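Local structure of dihydrodipicolinate synthase family protein (Sinorhizobium meliloti, 4DNH) at residues 69-72 / 77-80; 16-21 / 357-362. The protein is of unknown function but folds as a TIM barrel and probably belongs to the dihydrodipicolinate synthase family. All coordinates share one frame; numbering follows the deposited sequence.

Both contacts set a helix against another part of one TIM-barrel chain, at different depths. The centre of interaction 1 lies about 11 Å from the chain centre; this contact presses helix 61-73 onto strand 77-80, its neighbour in sequence, through a buried apolar cluster. The centre of interaction 2 lies about 23 Å from the chain centre and joins two distant parts of the sequence: residues 16-21, near the amino terminus, meet helix 352-364, near the carboxyl terminus, so that interaction 1 is nested within the loop it closes. The centres of the two contacts are about 26 Å apart and their nearest atoms about 11 Å apart, so they do not touch: one belongs to the barrel wall, the other to the chain's two terminal regions.

Interaction 1 (69-72 / 77-80); sequences HRLW and GVAE
The indole nitrogen NE1 of Trp72 gives its hydrogen to the backbone oxygen of Leu114, while the methyl CG2 of Val78 lies 3.5 Å from the same NE1. Leu114 is also a backbone partner of Val78, so the buried N-H of the helix residue is satisfied by main chain that pairs with the strand. CG2 of Val78 sits 3.4 Å above the plane of the Trp72 ring, displaced toward the rim on its pyrrole side, and CB of Val78 follows at 3.7 Å from NE1. Leu71 closes in on the same methyl, its CD1 3.6 Å from Val78 CG2, so that one branch of the valine is wedged between an isobutyl group and an aromatic face. Both helix side chains put CG anti to the carbonyl carbon (chi1 -67° in each), which lets consecutive residues converge on one point. A beta-branched valine suits the strand and offers a compact methyl to this notch; leucine and tryptophan supply a longer reach from the helix. At its benzo edge the indole meets His69: CZ3 of Trp72 lies above the imidazole, toward its rim, with His69 ND1 in the indole plane. His69 is itself tied to Glu106 and Arg110. This is the helix-on-strand layer of a beta-alpha-beta unit, in which helix 61-73 packs outside strand 77-80 of the eight-stranded TIM barrel.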
ATOM      1  N   HIS A  69       2.393  -3.384  14.588  1.00 40.74           N
ATOM      2  CA  HIS A  69       3.535  -3.421  15.517  1.00 42.21           C
ATOM      3  C   HIS A  69       4.763  -4.014  14.890  1.00 43.60           C
ATOM      4  O   HIS A  69       5.891  -3.530  15.124  1.00 46.23           O
ATOM      5  CB  HIS A  69       3.194  -4.140  16.828  1.00 43.76           C
ATOM      6  CG  HIS A  69       2.252  -3.367  17.718  1.00 45.63           C
ATOM      7  ND1 HIS A  69       2.659  -2.335  18.489  1.00 48.69           N
ATOM      8  CD2 HIS A  69       0.880  -3.502  17.936  1.00 47.49           C
ATOM      9  CE1 HIS A  69       1.607  -1.840  19.173  1.00 50.43           C
ATOM     10  NE2 HIS A  69       0.516  -2.555  18.832  1.00 51.43           N
ATOM     11  N   ARG A  70       4.565  -5.050  14.081  1.00 41.11           N
ATOM     12  CA  ARG A  70       5.648  -5.636  13.289  1.00 41.37           C
ATOM     13  C   ARG A  70       6.298  -4.574  12.403  1.00 41.70           C
ATOM     14  O   ARG A  70       7.538  -4.520  12.293  1.00 42.57           O
ATOM     15  CB  ARG A  70       5.123  -6.789  12.422  1.00 41.12           C
ATOM     16  CG  ARG A  70       6.184  -7.632  11.731  1.00 43.63           C
ATOM     17  CD  ARG A  70       5.503  -8.674  10.852  1.00 48.17           C
ATOM     18  NE  ARG A  70       6.290  -9.147   9.704  1.00 51.19           N
ATOM     19  CZ  ARG A  70       7.254 -10.068   9.774  1.00 53.16           C
ATOM     20  NH1 ARG A  70       7.585 -10.609  10.957  1.00 51.08           N
ATOM     21  NH2 ARG A  70       7.898 -10.438   8.665  1.00 48.94           N
ATOM     22  N   LEU A  71       5.471  -3.724  11.788  1.00 40.24           N
ATOM     23  CA  LEU A  71       5.999  -2.680  10.898  1.00 39.35           C
ATOM     24  C   LEU A  71       6.737  -1.626  11.699  1.00 39.95           C
ATOM     25  O   LEU A  71       7.851  -1.255  11.358  1.00 40.91           O
ATOM     26  CB  LEU A  71       4.923  -2.035  10.005  1.00 36.17           C
ATOM     27  CG  LEU A  71       4.248  -2.873   8.917  1.00 34.69           C
ATOM     28  CD1 LEU A  71       3.142  -2.061   8.246  1.00 34.25           C
ATOM     29  CD2 LEU A  71       5.227  -3.389   7.875  1.00 33.34           C
ATOM     30  N   TRP A  72       6.120  -1.146  12.771  1.00 41.64           N
ATOM     31  CA  TRP A  72       6.807  -0.195  13.647  1.00 42.23           C
ATOM     32  C   TRP A  72       8.108  -0.720  14.173  1.00 42.03           C
ATOM     33  O   TRP A  72       9.075   0.035  14.214  1.00 42.73           O
ATOM     34  CB  TRP A  72       5.903   0.296  14.751  1.00 40.21           C
ATOM     35  CG  TRP A  72       4.765   1.132  14.225  1.00 39.03           C
ATOM     36  CD1 TRP A  72       4.807   2.068  13.194  1.00 38.39           C
ATOM     37  CD2 TRP A  72       3.371   1.146  14.695  1.00 38.92           C
ATOM     38  NE1 TRP A  72       3.576   2.641  13.002  1.00 37.29           N
ATOM     39  CE2 TRP A  72       2.668   2.136  13.864  1.00 37.64           C
ATOM     40  CE3 TRP A  72       2.656   0.464  15.686  1.00 39.59           C
ATOM     41  CZ2 TRP A  72       1.316   2.415  14.036  1.00 37.16           C
ATOM     42  CZ3 TRP A  72       1.291   0.750  15.845  1.00 39.15           C
ATOM     43  CH2 TRP A  72       0.640   1.703  15.035  1.00 38.50           C
ATOM     44  N   GLY A  77       7.038   3.167   8.633  1.00 39.63           N
ATOM     45  CA  GLY A  77       5.794   3.834   9.022  1.00 39.69           C
ATOM     46  C   GLY A  77       4.588   3.033   8.552  1.00 39.59           C
ATOM     47  O   GLY A  77       4.711   2.134   7.708  1.00 41.20           O
ATOM     48  N   VAL A  78       3.418   3.368   9.075  1.00 36.50           N
ATOM     49  CA  VAL A  78       2.201   2.693   8.689  1.00 36.23           C
ATOM     50  C   VAL A  78       1.253   3.679   7.985  1.00 37.03           C
ATOM     51  O   VAL A  78       0.952   4.767   8.517  1.00 38.49           O
ATOM     52  CB  VAL A  78       1.523   2.034   9.925  1.00 38.44           C
ATOM     53  CG1 VAL A  78       0.059   1.698   9.648  1.00 40.67           C
ATOM     54  CG2 VAL A  78       2.281   0.783  10.361  1.00 37.17           C
ATOM     55  N   ALA A  79       0.792   3.300   6.795  1.00 35.33           N
ATOM     56  CA  ALA A  79      -0.232   4.046   6.058  1.00 36.45           C
ATOM     57  C   ALA A  79      -1.549   3.301   6.219  1.00 37.24           C
ATOM     58  O   ALA A  79      -1.717   2.230   5.627  1.00 37.77           O
ATOM     59  CB  ALA A  79       0.132   4.134   4.583  1.00 36.47           C
ATOM     60  N   GLU A  80      -2.479   3.852   7.002  1.00 36.40           N
ATOM     61  CA  GLU A  80      -3.637   3.078   7.412  1.00 37.71           C
ATOM     62  C   GLU A  80      -4.874   3.237   6.586  1.00 39.34           C
ATOM     63  O   GLU A  80      -5.205   4.336   6.114  1.00 38.56           O
ATOM     64  CB  GLU A  80      -4.031   3.345   8.860  1.00 41.50           C
ATOM     65  CG  GLU A  80      -3.496   2.314   9.830  1.00 45.89           C
ATOM     66  CD  GLU A  80      -4.002   0.907   9.597  1.00 46.51           C
ATOM     67  OE1 GLU A  80      -4.456   0.542   8.481  1.00 49.57           O
ATOM     68  OE2 GLU A  80      -3.899   0.142  10.559  1.00 44.12           O
TER

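Interaction 2 (16-21 / 357-362); sequences YDLTGR and ELFRLA
The end of the N-terminal beta-hairpin (strands 4-9 and 12-17) and the chain after it run past the turn of helix 352-364 that carries Phe359 and Arg360, with the CA atoms of Leu18 and Arg360 7.5 Å apart. Tyr16 extends its ring to the helix because its CG stands anti to the backbone N (chi1 -176°), and Arg360 covers one face. The contact is a CH-pi one: Arg360 CG lies 3.8 Å from the centroid of the Tyr16 ring, 10° off its normal, while the guanidinium plane stands nearly perpendicular to the ring. Arginine suits this place because its methylenes pack on the aromatic ring while its charged end reaches beyond. The Tyr16 hydroxyl bonds to Asp363, which also receives the backbone N-H groups of Thr19 and Gly20. Beside this, Leu18 CD2 meets the edge of the Phe359 ring, 3.5 Å from CE1. Were Tyr16 replaced by alanine, the Arg360 methylenes would probably lose their aromatic cover and Asp363 its hydroxyl partner. Beyond the ring, the Arg360 guanidinium is held through NH2 by the carbonyl of Pro8 and through NH1 by a salt bridge of 2.9 Å to Glu357 OE1, whose anti lone pair meets it 33° out of the guanidinium plane.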
ATOM      1  N   TYR A  16      10.540 -28.213  -6.743  1.00 57.41           N
ATOM      2  CA  TYR A  16      11.185 -26.960  -6.452  1.00 54.40           C
ATOM      3  C   TYR A  16      11.951 -27.096  -5.165  1.00 57.36           C
ATOM      4  O   TYR A  16      11.377 -27.426  -4.132  1.00 59.56           O
ATOM      5  CB  TYR A  16      10.185 -25.825  -6.344  1.00 51.71           C
ATOM      6  CG  TYR A  16      10.868 -24.498  -6.129  1.00 49.90           C
ATOM      7  CD1 TYR A  16      11.529 -23.859  -7.189  1.00 47.59           C
ATOM      8  CD2 TYR A  16      10.888 -23.888  -4.859  1.00 48.18           C
ATOM      9  CE1 TYR A  16      12.175 -22.650  -7.000  1.00 46.85           C
ATOM     10  CE2 TYR A  16      11.540 -22.671  -4.660  1.00 46.93           C
ATOM     11  CZ  TYR A  16      12.181 -22.059  -5.739  1.00 47.61           C
ATOM     12  OH  TYR A  16      12.820 -20.849  -5.590  1.00 48.85           O
ATOM     13  N   ASP A  17      13.256 -26.863  -5.245  1.00 60.97           N
ATOM     14  CA  ASP A  17      14.129 -26.828  -4.076  1.00 63.54           C
ATOM     15  C   ASP A  17      14.273 -25.386  -3.638  1.00 57.76           C
ATOM     16  O   ASP A  17      14.571 -24.517  -4.462  1.00 56.51           O
ATOM     17  CB  ASP A  17      15.525 -27.374  -4.433  1.00 69.25           C
ATOM     18  CG  ASP A  17      15.479 -28.752  -5.066  1.00 73.65           C
ATOM     19  OD1 ASP A  17      14.782 -29.638  -4.524  1.00 73.41           O
ATOM     20  OD2 ASP A  17      16.155 -28.949  -6.102  1.00 78.29           O
ATOM     21  N   LEU A  18      14.075 -25.118  -2.351  1.00 56.52           N
ATOM     22  CA  LEU A  18      14.233 -23.743  -1.856  1.00 55.47           C
ATOM     23  C   LEU A  18      15.716 -23.404  -1.744  1.00 57.20           C
ATOM     24  O   LEU A  18      16.482 -24.181  -1.171  1.00 56.38           O
ATOM     25  CB  LEU A  18      13.562 -23.530  -0.502  1.00 52.25           C
ATOM     26  CG  LEU A  18      12.233 -24.145  -0.066  1.00 52.50           C
ATOM     27  CD1 LEU A  18      11.647 -23.253   1.027  1.00 50.22           C
ATOM     28  CD2 LEU A  18      11.228 -24.346  -1.191  1.00 50.99           C
ATOM     29  N   THR A  19      16.111 -22.252  -2.292  1.00 58.45           N
ATOM     30  CA  THR A  19      17.526 -21.832  -2.297  1.00 58.67           C
ATOM     31  C   THR A  19      17.789 -20.458  -1.658  1.00 58.27           C
ATOM     32  O   THR A  19      18.924 -19.997  -1.618  1.00 61.47           O
ATOM     33  CB  THR A  19      18.128 -21.802  -3.724  1.00 57.62           C
ATOM     34  OG1 THR A  19      17.413 -20.857  -4.525  1.00 57.72           O
ATOM     35  CG2 THR A  19      18.111 -23.176  -4.383  1.00 56.99           C
ATOM     36  N   GLY A  20      16.754 -19.797  -1.169  1.00 56.89           N
ATOM     37  CA  GLY A  20      16.934 -18.477  -0.578  1.00 58.00           C
ATOM     38  C   GLY A  20      17.517 -18.507   0.820  1.00 59.04           C
ATOM     39  O   GLY A  20      17.333 -19.475   1.569  1.00 57.85           O
ATOM     40  N   ARG A  21      18.251 -17.446   1.153  1.00 62.17           N
ATOM     41  CA  ARG A  21      18.662 -17.180   2.530  1.00 62.86           C
ATOM     42  C   ARG A  21      17.723 -16.107   3.058  1.00 55.85           C
ATOM     43  O   ARG A  21      17.755 -14.977   2.573  1.00 53.34           O
ATOM     44  CB  ARG A  21      20.108 -16.687   2.589  1.00 70.81           C
ATOM     45  CG  ARG A  21      21.126 -17.668   2.023  1.00 84.43           C
ATOM     46  CD  ARG A  21      22.526 -17.071   2.000  1.00 90.62           C
ATOM     47  N   GLU A 357       3.985 -19.641  -7.908  1.00 40.61           N
ATOM     48  CA  GLU A 357       5.059 -18.797  -8.444  1.00 41.66           C
ATOM     49  C   GLU A 357       5.493 -17.748  -7.422  1.00 40.46           C
ATOM     50  O   GLU A 357       6.697 -17.551  -7.188  1.00 43.13           O
ATOM     51  CB  GLU A 357       4.693 -18.172  -9.801  1.00 43.19           C
ATOM     52  CG  GLU A 357       5.752 -17.222 -10.376  1.00 44.75           C
ATOM     53  CD  GLU A 357       7.036 -17.911 -10.872  1.00 49.76           C
ATOM     54  OE1 GLU A 357       7.203 -19.136 -10.642  1.00 50.88           O
ATOM     55  OE2 GLU A 357       7.896 -17.215 -11.494  1.00 49.74           O
ATOM     56  N   LEU A 358       4.509 -17.101  -6.807  1.00 38.79           N
ATOM     57  CA  LEU A 358       4.719 -16.231  -5.648  1.00 39.53           C
ATOM     58  C   LEU A 358       5.636 -16.872  -4.588  1.00 39.20           C
ATOM     59  O   LEU A 358       6.580 -16.250  -4.128  1.00 42.04           O
ATOM     60  CB  LEU A 358       3.364 -15.837  -5.031  1.00 39.27           C
ATOM     61  CG  LEU A 358       3.330 -14.651  -4.059  1.00 40.32           C
ATOM     62  CD1 LEU A 358       1.953 -14.009  -4.025  1.00 39.99           C
ATOM     63  CD2 LEU A 358       3.728 -15.089  -2.657  1.00 40.06           C
ATOM     64  N   PHE A 359       5.362 -18.113  -4.214  1.00 36.99           N
ATOM     65  CA  PHE A 359       6.228 -18.856  -3.294  1.00 36.58           C
ATOM     66  C   PHE A 359       7.692 -18.970  -3.782  1.00 37.27           C
ATOM     67  O   PHE A 359       8.613 -18.705  -3.003  1.00 37.16           O
ATOM     68  CB  PHE A 359       5.576 -20.214  -2.975  1.00 37.04           C
ATOM     69  CG  PHE A 359       6.407 -21.142  -2.125  1.00 38.18           C
ATOM     70  CD1 PHE A 359       7.368 -21.978  -2.707  1.00 39.99           C
ATOM     71  CD2 PHE A 359       6.184 -21.235  -0.753  1.00 38.65           C
ATOM     72  CE1 PHE A 359       8.114 -22.853  -1.924  1.00 42.22           C
ATOM     73  CE2 PHE A 359       6.922 -22.115   0.039  1.00 40.88           C
ATOM     74  CZ  PHE A 359       7.892 -22.926  -0.546  1.00 42.61           C
ATOM     75  N   ARG A 360       7.919 -19.333  -5.048  1.00 38.06           N
ATOM     76  CA  ARG A 360       9.307 -19.430  -5.584  1.00 38.14           C
ATOM     77  C   ARG A 360      10.029 -18.099  -5.579  1.00 39.28           C
ATOM     78  O   ARG A 360      11.183 -18.009  -5.168  1.00 40.76           O
ATOM     79  CB  ARG A 360       9.346 -19.927  -7.019  1.00 38.68           C
ATOM     80  CG  ARG A 360       8.638 -21.229  -7.320  1.00 39.44           C
ATOM     81  CD  ARG A 360       8.810 -21.534  -8.799  1.00 40.66           C
ATOM     82  NE  ARG A 360       8.082 -22.729  -9.167  1.00 42.72           N
ATOM     83  CZ  ARG A 360       6.804 -22.754  -9.536  1.00 43.32           C
ATOM     84  NH1 ARG A 360       6.092 -21.632  -9.611  1.00 41.56           N
ATOM     85  NH2 ARG A 360       6.242 -23.913  -9.842  1.00 44.07           N
ATOM     86  N   LEU A 361       9.360 -17.060  -6.067  1.00 40.18           N
ATOM     87  CA  LEU A 361       9.966 -15.733  -6.094  1.00 40.55           C
ATOM     88  C   LEU A 361      10.184 -15.203  -4.668  1.00 42.79           C
ATOM     89  O   LEU A 361      11.202 -14.559  -4.396  1.00 42.36           O
ATOM     90  CB  LEU A 361       9.143 -14.768  -6.946  1.00 39.77           C
ATOM     91  CG  LEU A 361       8.988 -15.115  -8.443  1.00 40.09           C
ATOM     92  CD1 LEU A 361       7.892 -14.279  -9.069  1.00 38.39           C
ATOM     93  CD2 LEU A 361      10.286 -14.958  -9.229  1.00 40.65           C
ATOM     94  N   ALA A 362       9.260 -15.507  -3.750  1.00 43.31           N
ATOM     95  CA  ALA A 362       9.465 -15.167  -2.321  1.00 42.99           C
ATOM     96  C   ALA A 362      10.680 -15.885  -1.732  1.00 44.00           C
ATOM     97  O   ALA A 362      11.467 -15.281  -1.002  1.00 43.57           O
ATOM     98  CB  ALA A 362       8.223 -15.462  -1.496  1.00 40.07           C
TER